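Local coordinates for protein restriction endonuclease LpnPI (Legionella pneumophila subsp. pneumophila str. Philadelphia 1, PDB 4RZL) that cuts DNA in response to modified cytosines, probably sensing the modification through this N-terminal, SRA-type DNA recognition domain, at residues Ala110-Leu115 with Ala183-Leu188; Val147-Val152 with Pro191-Lys196; Leu166-Lys171 with Arg177-Arg182. All blocks are in the same frame, centred on the assembly; numbering follows the deposited sequence.

Contact 1: Ala110-Leu115 with Ala183-Leu188; sequences ATLKML and AIFTIL
Leu112, on the inner side of helix 108-119, reaches the strand below it by pushing one methyl against the rim of Phe185. Leu112 CB heads for the strand but is still 5.2 Å from Ala183 CB, and CG closes that gap only slightly. With CG opposite the carbonyl carbon (chi1 -74°) and the branch extended beyond it, CD2 is aimed at the ring edge. Leu112 CD2 meets the ring in its plane, 3.7 Å from Phe185 CZ, and at the same time lies 4.2 Å from Ala183 CB. The other methyl, Leu112 CD1, lies at a similarly loose 4.3 Å from Ala183 CB. The leucine and phenylalanine side chains run at about a right angle to each other. This is a helix lying on a beta-sheet, here the large mixed sheet of the DNA recognition domain, with alternate residues of strand 176-187, Ala183 and Phe185, presented to the helix. A turn later Leu115 faces the same way, but Leu115 CD1 stays 5.3 Å from Phe185 CE2, and the side chain packs on Ile66 and Pro130 instead. The phenylalanine ring is held further by an edge-to-face stack with Phe116 of the helix, and it also touches Tyr90 and Ala153 of the adjoining strands and Leu68 of strand 65-70.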
loop_
_atom_site.group_PDB
_atom_site.type_symbol
_atom_site.label_atom_id
_atom_site.label_comp_id
_atom_site.label_asym_id
_atom_site.label_seq_id
_atom_site.Cartn_x
_atom_site.Cartn_y
_atom_site.Cartn_z
ATOM N N ALA A 110 12.316 -7.771 -1.597
ATOM C CA ALA A 110 13.507 -7.313 -0.884
ATOM C C ALA A 110 13.155 -6.124 0.030
ATOM O O ALA A 110 13.645 -6.004 1.151
ATOM C CB ALA A 110 14.606 -6.926 -1.879
ATOM N N THR A 111 12.281 -5.250 -0.449
ATOM C CA THR A 111 11.916 -4.072 0.325
ATOM C C THR A 111 11.021 -4.461 1.502
ATOM O O THR A 111 11.200 -3.934 2.614
ATOM C CB THR A 111 11.214 -3.017 -0.545
ATOM O OG1 THR A 111 12.065 -2.675 -1.643
ATOM C CG2 THR A 111 10.914 -1.763 0.266
ATOM N N LEU A 112 10.078 -5.382 1.263
ATOM C CA LEU A 112 9.234 -5.916 2.335
ATOM C C LEU A 112 10.113 -6.462 3.449
ATOM O O LEU A 112 9.894 -6.163 4.619
ATOM C CB LEU A 112 8.285 -7.006 1.835
ATOM C CG LEU A 112 7.069 -6.585 1.004
ATOM C CD1 LEU A 112 6.314 -7.803 0.466
ATOM C CD2 LEU A 112 6.141 -5.734 1.816
ATOM N N LYS A 113 11.135 -7.232 3.093
ATOM C CA LYS A 113 12.004 -7.786 4.128
ATOM C C LYS A 113 12.671 -6.670 4.941
ATOM O O LYS A 113 12.737 -6.725 6.174
ATOM C CB LYS A 113 13.067 -8.710 3.521
ATOM C CG LYS A 113 13.998 -9.293 4.589
ATOM C CD LYS A 113 15.137 -10.133 4.010
ATOM C CE LYS A 113 16.145 -10.538 5.097
ATOM N NZ LYS A 113 15.439 -11.060 6.320
ATOM N N MET A 114 13.157 -5.645 4.253
ATOM C CA MET A 114 13.801 -4.518 4.934
ATOM C C MET A 114 12.851 -3.783 5.873
ATOM O O MET A 114 13.222 -3.449 6.998
ATOM C CB MET A 114 14.365 -3.529 3.916
ATOM C CG MET A 114 15.632 -4.015 3.231
ATOM S SD MET A 114 16.154 -2.841 1.981
ATOM C CE MET A 114 15.947 -1.304 2.892
ATOM N N LEU A 115 11.629 -3.553 5.398
ATOM C CA LEU A 115 10.625 -2.815 6.154
ATOM C C LEU A 115 10.200 -3.556 7.415
ATOM O O LEU A 115 10.086 -2.951 8.480
ATOM C CB LEU A 115 9.399 -2.547 5.291
ATOM C CG LEU A 115 9.560 -1.637 4.089
ATOM C CD1 LEU A 115 8.213 -1.522 3.402
ATOM C CD2 LEU A 115 10.046 -0.297 4.526
ATOM N N ALA A 183 2.591 -10.716 3.585
ATOM C CA ALA A 183 2.919 -9.627 4.506
ATOM C C ALA A 183 1.664 -9.057 5.140
ATOM O O ALA A 183 0.682 -8.821 4.448
ATOM C CB ALA A 183 3.689 -8.511 3.768
ATOM N N ILE A 184 1.710 -8.797 6.445
ATOM C CA ILE A 184 0.540 -8.296 7.166
ATOM C C ILE A 184 0.791 -6.861 7.666
ATOM O O ILE A 184 1.806 -6.579 8.299
ATOM C CB ILE A 184 0.176 -9.228 8.344
ATOM C CG1 ILE A 184 -0.045 -10.657 7.831
ATOM C CG2 ILE A 184 -1.052 -8.696 9.126
ATOM C CD1 ILE A 184 -0.669 -11.612 8.843
ATOM N N PHE A 185 -0.134 -5.961 7.346
ATOM C CA PHE A 185 -0.010 -4.542 7.673
ATOM C C PHE A 185 -1.159 -4.073 8.551
ATOM O O PHE A 185 -2.235 -4.668 8.532
ATOM C CB PHE A 185 0.005 -3.685 6.400
ATOM C CG PHE A 185 1.172 -3.956 5.488
ATOM C CD1 PHE A 185 1.119 -4.973 4.541
ATOM C CD2 PHE A 185 2.327 -3.202 5.584
ATOM C CE1 PHE A 185 2.202 -5.216 3.696
ATOM C CE2 PHE A 185 3.414 -3.439 4.739
ATOM C CZ PHE A 185 3.349 -4.440 3.799
ATOM N N THR A 186 -0.920 -2.982 9.277
ATOM C CA THR A 186 -1.939 -2.290 10.055
ATOM C C THR A 186 -2.412 -1.047 9.315
ATOM O O THR A 186 -1.593 -0.243 8.868
ATOM C CB THR A 186 -1.405 -1.836 11.426
ATOM O OG1 THR A 186 -0.938 -2.970 12.156
ATOM C CG2 THR A 186 -2.494 -1.085 12.218
ATOM N N ILE A 187 -3.722 -0.879 9.191
ATOM C CA ILE A 187 -4.242 0.350 8.611
ATOM C C ILE A 187 -4.421 1.382 9.728
ATOM O O ILE A 187 -5.101 1.137 10.723
ATOM C CB ILE A 187 -5.572 0.116 7.859
ATOM C CG1 ILE A 187 -5.361 -0.907 6.734
ATOM C CG2 ILE A 187 -6.090 1.420 7.279
ATOM C CD1 ILE A 187 -6.588 -1.202 5.932
ATOM N N LEU A 188 -3.793 2.538 9.556
ATOM C CA LEU A 188 -3.839 3.589 10.573
ATOM C C LEU A 188 -5.149 4.386 10.570
ATOM O O LEU A 188 -5.791 4.562 9.533
ATOM C CB LEU A 188 -2.673 4.549 10.378
ATOM C CG LEU A 188 -1.276 3.957 10.501
ATOM C CD1 LEU A 188 -0.238 5.017 10.158
ATOM C CD2 LEU A 188 -1.052 3.410 11.910
#

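Contact 2: Val147-Val152 with Pro191-Lys196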
loop_
_atom_site.group_PDB
_atom_site.type_symbol
_atom_site.label_atom_id
_atom_site.label_comp_id
_atom_site.label_asym_id
_atom_site.label_seq_id
_atom_site.Cartn_x
_atom_site.Cartn_y
_atom_site.Cartn_z
ATOM N N VAL A 147 -9.327 3.014 -9.206
ATOM C CA VAL A 147 -8.864 2.431 -7.949
ATOM C C VAL A 147 -9.587 3.007 -6.724
ATOM O O VAL A 147 -10.247 4.044 -6.796
ATOM C CB VAL A 147 -7.335 2.638 -7.739
ATOM C CG1 VAL A 147 -6.554 2.038 -8.896
ATOM C CG2 VAL A 147 -6.985 4.129 -7.547
ATOM N N GLN A 148 -9.459 2.311 -5.601
ATOM C CA GLN A 148 -10.003 2.769 -4.336
ATOM C C GLN A 148 -8.870 2.865 -3.322
ATOM O O GLN A 148 -8.061 1.950 -3.219
ATOM C CB GLN A 148 -11.095 1.820 -3.856
ATOM C CG GLN A 148 -11.699 2.187 -2.500
ATOM C CD GLN A 148 -12.720 1.169 -2.019
ATOM O OE1 GLN A 148 -12.457 -0.033 -2.008
ATOM N NE2 GLN A 148 -13.910 1.647 -1.653
ATOM N N PHE A 149 -8.791 3.984 -2.613
ATOM C CA PHE A 149 -7.813 4.172 -1.539
ATOM C C PHE A 149 -8.277 3.438 -0.271
ATOM O O PHE A 149 -9.391 3.657 0.212
ATOM C CB PHE A 149 -7.623 5.667 -1.281
ATOM C CG PHE A 149 -6.665 5.995 -0.163
ATOM C CD1 PHE A 149 -5.324 5.644 -0.245
ATOM C CD2 PHE A 149 -7.109 6.692 0.959
ATOM C CE1 PHE A 149 -4.431 5.955 0.794
ATOM C CE2 PHE A 149 -6.223 7.023 1.997
ATOM C CZ PHE A 149 -4.880 6.648 1.909
ATOM N N LYS A 150 -7.440 2.556 0.265
ATOM C CA LYS A 150 -7.834 1.764 1.434
ATOM C C LYS A 150 -7.178 2.249 2.730
ATOM O O LYS A 150 -7.520 1.772 3.801
ATOM C CB LYS A 150 -7.494 0.290 1.224
ATOM C CG LYS A 150 -8.024 -0.294 -0.095
ATOM C CD LYS A 150 -9.520 -0.091 -0.222
ATOM C CE LYS A 150 -10.304 -1.023 0.712
ATOM N NZ LYS A 150 -11.792 -0.785 0.645
ATOM N N GLY A 151 -6.223 3.169 2.624
ATOM C CA GLY A 151 -5.625 3.785 3.804
ATOM C C GLY A 151 -4.108 3.895 3.839
ATOM O O GLY A 151 -3.409 3.390 2.951
ATOM N N VAL A 152 -3.614 4.564 4.878
ATOM C CA VAL A 152 -2.190 4.639 5.200
ATOM C C VAL A 152 -1.866 3.436 6.077
ATOM O O VAL A 152 -2.580 3.181 7.052
ATOM C CB VAL A 152 -1.820 5.925 5.980
ATOM C CG1 VAL A 152 -0.296 6.010 6.201
ATOM C CG2 VAL A 152 -2.359 7.168 5.292
ATOM N N PRO A 191 -8.270 9.279 8.365
ATOM C CA PRO A 191 -9.390 9.309 7.408
ATOM C C PRO A 191 -9.037 9.985 6.083
ATOM O O PRO A 191 -9.712 9.742 5.091
ATOM C CB PRO A 191 -10.476 10.101 8.150
ATOM C CG PRO A 191 -9.721 10.913 9.206
ATOM C CD PRO A 191 -8.533 10.067 9.589
ATOM N N MET A 192 -7.999 10.814 6.070
ATOM C CA MET A 192 -7.665 11.597 4.886
ATOM C C MET A 192 -6.199 11.992 4.828
ATOM O O MET A 192 -5.614 12.445 5.823
ATOM C CB MET A 192 -8.522 12.878 4.833
ATOM C CG MET A 192 -8.209 13.760 3.640
ATOM S SD MET A 192 -9.086 15.331 3.655
ATOM C CE MET A 192 -7.975 16.291 4.672
ATOM N N VAL A 193 -5.601 11.832 3.653
ATOM C CA VAL A 193 -4.294 12.416 3.399
ATOM C C VAL A 193 -4.491 13.638 2.508
ATOM O O VAL A 193 -4.986 13.514 1.387
ATOM C CB VAL A 193 -3.348 11.429 2.729
ATOM C CG1 VAL A 193 -1.959 12.068 2.560
ATOM C CG2 VAL A 193 -3.271 10.147 3.566
ATOM N N SER A 194 -4.132 14.817 3.009
ATOM C CA SER A 194 -4.449 16.060 2.291
ATOM C C SER A 194 -3.589 16.272 1.040
ATOM O O SER A 194 -2.450 15.803 0.975
ATOM C CB SER A 194 -4.277 17.255 3.222
ATOM O OG SER A 194 -2.902 17.521 3.378
ATOM N N ARG A 195 -4.129 16.992 0.055
ATOM C CA ARG A 195 -3.347 17.385 -1.110
ATOM C C ARG A 195 -2.074 18.143 -0.722
ATOM O O ARG A 195 -1.023 17.952 -1.344
ATOM C CB ARG A 195 -4.205 18.215 -2.073
ATOM C CG ARG A 195 -3.418 18.867 -3.221
ATOM C CD ARG A 195 -2.582 17.891 -4.043
ATOM N NE ARG A 195 -3.258 16.643 -4.353
ATOM C CZ ARG A 195 -2.678 15.622 -4.979
ATOM N NH1 ARG A 195 -1.404 15.701 -5.339
ATOM N NH2 ARG A 195 -3.366 14.521 -5.245
ATOM N N LYS A 196 -2.173 18.991 0.299
ATOM C CA LYS A 196 -1.010 19.711 0.811
ATOM C C LYS A 196 0.071 18.723 1.224
ATOM O O LYS A 196 1.234 18.878 0.845
ATOM C CB LYS A 196 -1.386 20.596 2.006
ATOM C CG LYS A 196 -0.203 21.396 2.608
ATOM C CD LYS A 196 -0.666 22.294 3.748
ATOM C CE LYS A 196 0.502 22.919 4.508
ATOM N NZ LYS A 196 1.285 23.865 3.663
#
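Val193 brings a single methyl, CG2, up to two side chains of strand 147-155, Val152 and Phe149. The closer of the two is Val152, whose own CG2 stands 3.6 Å from Val193 CG2. The valines share one conformation: each has CG1 anti to the backbone N, which turns CG2 away from the carbonyl carbon and into the contact, and the side chains run at about a right angle. Phe149 extends its ring the full length, with CG swung away from its amide nitrogen (chi1 178°), until Phe149 CZ lies 4.2 Å from Val193 CG2. The methyl approaches that ring at a slant. One face of the Phe149 ring is covered from its own strand, by Gly151 N, which sits 3.6 Å above the plane over the centre. Three residues apart, Phe149 and Val152 would face opposite ways on a regular strand. Lys150, with a non-extended backbone (psi -9°), and Gly151, at a phi of 134° where a side chain would jam against the preceding carbonyl O, together interrupt the alternation and let both turn to Val193. Lys150 NZ bonds Gln148 OE1 at 2.8 Å, from well above the carbonyl plane, and also forms a salt bridge with Asp25. Just past Val193, Ser194 is the N-cap of helix 195-199, its OG taking the amide of Trp197. The small antiparallel sheet of strands 22-23 and 192-193 is thus laid by apolar side chains, Leu22 touching both Phe149 and Val193, on strand 147-155 of the main sheet in this SRA-type, PUA-clan domain.

Contact 3: Leu166-Lys171 with Arg177-Arg182; sequences LIAVWK and RFQNYR
Trp170 and Gln179 stack on one face of the hairpin formed by strands 166-173 and 176-187. Gln179 CG sits over the six-membered ring of Trp170, 3.4 Å from its centroid, in a CH-pi contact almost along the ring normal. The amide continues across the indole, its plane 24° from that of the ring. Gln179 NE2 thus comes 3.4 Å from Trp170 NE1, but both are donors, so this is stacking and no hydrogen bond. The opposite edge of the indole, near its plane, faces the backbone of Arg177. On the same face, nearer the base, Leu166 and Tyr181 cross obliquely: with chi1 at -176° the leucine lays CG over the phenol ring, 4.1 Å from its centroid, while Leu166 CD1 approaches Tyr181 CD1 at 3.6 Å. Ala168 fits between the two pairs, its CB 3.8 Å from Gln179 NE2.

The other face carries Ile167 and Arg182 side by side, pointing the same way, and Arg182 CB touches Val169 CG1 at 4.0 Å. Farther out, the Phe178 ring lies alongside Lys171, Phe178 CZ 4.0 Å from Lys171 CB. Six backbone hydrogen bonds tie the strands in antiparallel register, pairing Ile167 with Arg182, Val169 with Asn180 and Lys171 with Phe178; Arg182 N to Ile167 O is nearly straight at 2.8 Å. The hairpin projects from the main sheet. Helix 108-119 covers its base, touching Tyr181, whose OH bonds His102, and Leu166, while Arg182 lies against Ile89 and Tyr91 of strand 87-91, the neighbour of 176-187 in the sheet. The Asn180 amide is held by Gly92, Asn94 and Asn109, and loop residues such as Trp77, Ile101 and Pro97 meet the hairpin farther out.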
loop_
_atom_site.group_PDB
_atom_site.type_symbol
_atom_site.label_atom_id
_atom_site.label_comp_id
_atom_site.label_asym_id
_atom_site.label_seq_id
_atom_site.Cartn_x
_atom_site.Cartn_y
_atom_site.Cartn_z
ATOM N N LEU A 166 5.332 -11.544 8.402
ATOM C CA LEU A 166 5.985 -11.657 7.098
ATOM C C LEU A 166 6.473 -13.083 6.927
ATOM O O LEU A 166 7.483 -13.471 7.501
ATOM C CB LEU A 166 7.149 -10.678 6.946
ATOM C CG LEU A 166 7.806 -10.703 5.552
ATOM C CD1 LEU A 166 6.798 -10.270 4.495
ATOM C CD2 LEU A 166 9.045 -9.809 5.484
ATOM N N ILE A 167 5.741 -13.860 6.135
ATOM C CA ILE A 167 6.013 -15.288 5.973
ATOM C C ILE A 167 6.391 -15.563 4.534
ATOM O O ILE A 167 5.702 -15.110 3.617
ATOM C CB ILE A 167 4.787 -16.138 6.347
ATOM C CG1 ILE A 167 4.347 -15.850 7.780
ATOM C CG2 ILE A 167 5.072 -17.625 6.182
ATOM C CD1 ILE A 167 3.016 -16.447 8.124
ATOM N N ALA A 168 7.495 -16.272 4.328
ATOM C CA ALA A 168 7.809 -16.794 3.002
ATOM C C ALA A 168 6.946 -18.029 2.746
ATOM O O ALA A 168 7.157 -19.069 3.350
ATOM C CB ALA A 168 9.300 -17.129 2.888
ATOM N N VAL A 169 5.962 -17.926 1.868
ATOM C CA VAL A 169 5.108 -19.080 1.614
ATOM C C VAL A 169 5.527 -19.775 0.322
ATOM O O VAL A 169 6.076 -19.145 -0.593
ATOM C CB VAL A 169 3.618 -18.692 1.527
ATOM C CG1 VAL A 169 3.184 -17.965 2.789
ATOM C CG2 VAL A 169 3.372 -17.808 0.304
ATOM N N TRP A 170 5.260 -21.073 0.255
ATOM C CA TRP A 170 5.573 -21.858 -0.935
ATOM C C TRP A 170 4.367 -21.971 -1.834
ATOM O O TRP A 170 3.244 -22.120 -1.358
ATOM C CB TRP A 170 6.029 -23.277 -0.563
ATOM C CG TRP A 170 7.421 -23.390 -0.032
ATOM C CD1 TRP A 170 7.805 -23.455 1.283
ATOM C CD2 TRP A 170 8.622 -23.469 -0.808
ATOM N NE1 TRP A 170 9.174 -23.582 1.366
ATOM C CE2 TRP A 170 9.701 -23.586 0.100
ATOM C CE3 TRP A 170 8.889 -23.464 -2.186
ATOM C CZ2 TRP A 170 11.023 -23.691 -0.322
ATOM C CZ3 TRP A 170 10.212 -23.571 -2.610
ATOM C CH2 TRP A 170 11.263 -23.680 -1.679
ATOM N N LYS A 171 4.600 -21.904 -3.137
ATOM C CA LYS A 171 3.584 -22.270 -4.107
ATOM C C LYS A 171 4.196 -23.164 -5.180
ATOM O O LYS A 171 5.403 -23.152 -5.402
ATOM C CB LYS A 171 2.946 -21.031 -4.741
ATOM C CG LYS A 171 1.924 -20.303 -3.857
ATOM C CD LYS A 171 0.509 -20.853 -4.065
ATOM C CE LYS A 171 -0.559 -20.014 -3.359
ATOM N NZ LYS A 171 -0.361 -19.967 -1.878
ATOM N N ARG A 177 8.237 -25.382 -7.738
ATOM C CA ARG A 177 7.993 -24.758 -6.432
ATOM C C ARG A 177 8.849 -23.503 -6.237
ATOM O O ARG A 177 10.027 -23.469 -6.619
ATOM C CB ARG A 177 8.245 -25.768 -5.305
ATOM C CG ARG A 177 7.237 -26.932 -5.299
ATOM C CD ARG A 177 7.712 -28.066 -4.388
ATOM N NE ARG A 177 8.855 -28.778 -4.970
ATOM C CZ ARG A 177 9.538 -29.740 -4.351
ATOM N NH1 ARG A 177 9.199 -30.120 -3.127
ATOM N NH2 ARG A 177 10.563 -30.323 -4.956
ATOM N N PHE A 178 8.257 -22.477 -5.623
ATOM C CA PHE A 178 8.939 -21.202 -5.408
ATOM C C PHE A 178 8.309 -20.495 -4.214
ATOM O O PHE A 178 7.222 -20.868 -3.776
ATOM C CB PHE A 178 8.863 -20.325 -6.668
ATOM C CG PHE A 178 7.451 -19.977 -7.072
ATOM C CD1 PHE A 178 6.659 -20.899 -7.738
ATOM C CD2 PHE A 178 6.917 -18.727 -6.780
ATOM C CE1 PHE A 178 5.364 -20.590 -8.097
ATOM C CE2 PHE A 178 5.628 -18.399 -7.135
ATOM C CZ PHE A 178 4.840 -19.324 -7.797
ATOM N N GLN A 179 8.991 -19.477 -3.696
ATOM C CA GLN A 179 8.515 -18.774 -2.501
ATOM C C GLN A 179 8.126 -17.325 -2.776
ATOM O O GLN A 179 8.668 -16.674 -3.674
ATOM C CB GLN A 179 9.584 -18.811 -1.406
ATOM C CG GLN A 179 9.846 -20.184 -0.799
ATOM C CD GLN A 179 10.855 -20.108 0.331
ATOM O OE1 GLN A 179 12.003 -19.705 0.125
ATOM N NE2 GLN A 179 10.419 -20.470 1.540
ATOM N N ASN A 180 7.186 -16.830 -1.982
ATOM C CA ASN A 180 6.734 -15.456 -2.083
ATOM C C ASN A 180 6.353 -14.981 -0.683
ATOM O O ASN A 180 6.032 -15.794 0.188
ATOM C CB ASN A 180 5.538 -15.344 -3.053
ATOM C CG ASN A 180 5.254 -13.890 -3.495
ATOM O OD1 ASN A 180 6.134 -13.008 -3.438
ATOM N ND2 ASN A 180 4.009 -13.638 -3.910
ATOM N N TYR A 181 6.373 -13.673 -0.454
ATOM C CA TYR A 181 6.013 -13.172 0.867
ATOM C C TYR A 181 4.511 -13.009 1.035
ATOM O O TYR A 181 3.796 -12.573 0.124
ATOM C CB TYR A 181 6.696 -11.833 1.139
ATOM C CG TYR A 181 8.118 -11.951 1.642
ATOM C CD1 TYR A 181 8.455 -12.835 2.672
ATOM C CD2 TYR A 181 9.131 -11.203 1.064
ATOM C CE1 TYR A 181 9.759 -12.943 3.116
ATOM C CE2 TYR A 181 10.439 -11.304 1.504
ATOM C CZ TYR A 181 10.744 -12.174 2.527
ATOM O OH TYR A 181 12.041 -12.257 2.958
ATOM N N ARG A 182 4.041 -13.376 2.217
ATOM C CA ARG A 182 2.734 -12.967 2.695
ATOM C C ARG A 182 2.991 -11.961 3.810
ATOM O O ARG A 182 3.579 -12.303 4.843
ATOM C CB ARG A 182 1.931 -14.170 3.188
ATOM C CG ARG A 182 0.595 -13.847 3.826
ATOM C CD ARG A 182 0.019 -15.144 4.348
ATOM N NE ARG A 182 -1.329 -15.032 4.873
ATOM C CZ ARG A 182 -1.612 -14.892 6.164
ATOM N NH1 ARG A 182 -0.629 -14.821 7.054
ATOM N NH2 ARG A 182 -2.876 -14.817 6.562
#

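In the fold
Followed from the N terminus, the first segment of these contacts lies on helix 108-119; strand 147-155 comes next, and then the hairpin of contact 3, the shortest closure, whose segments are separated by only five residues. Strand 176-187 next runs back under the helix and closes contact 1, a loop that encloses contact 3. Contact 2 closes last, when residues 191-196 return to strand 147-155; it too encloses contact 3, and it crosses contact 1, since their segments alternate. Strand 176-187 serves contacts 1 and 3, where Ala183 CB meets Leu166 CD1 at 3.6 Å. Contact 2 lies on the far side of the domain's centre, joined to contact 1 through Val152 and Leu188.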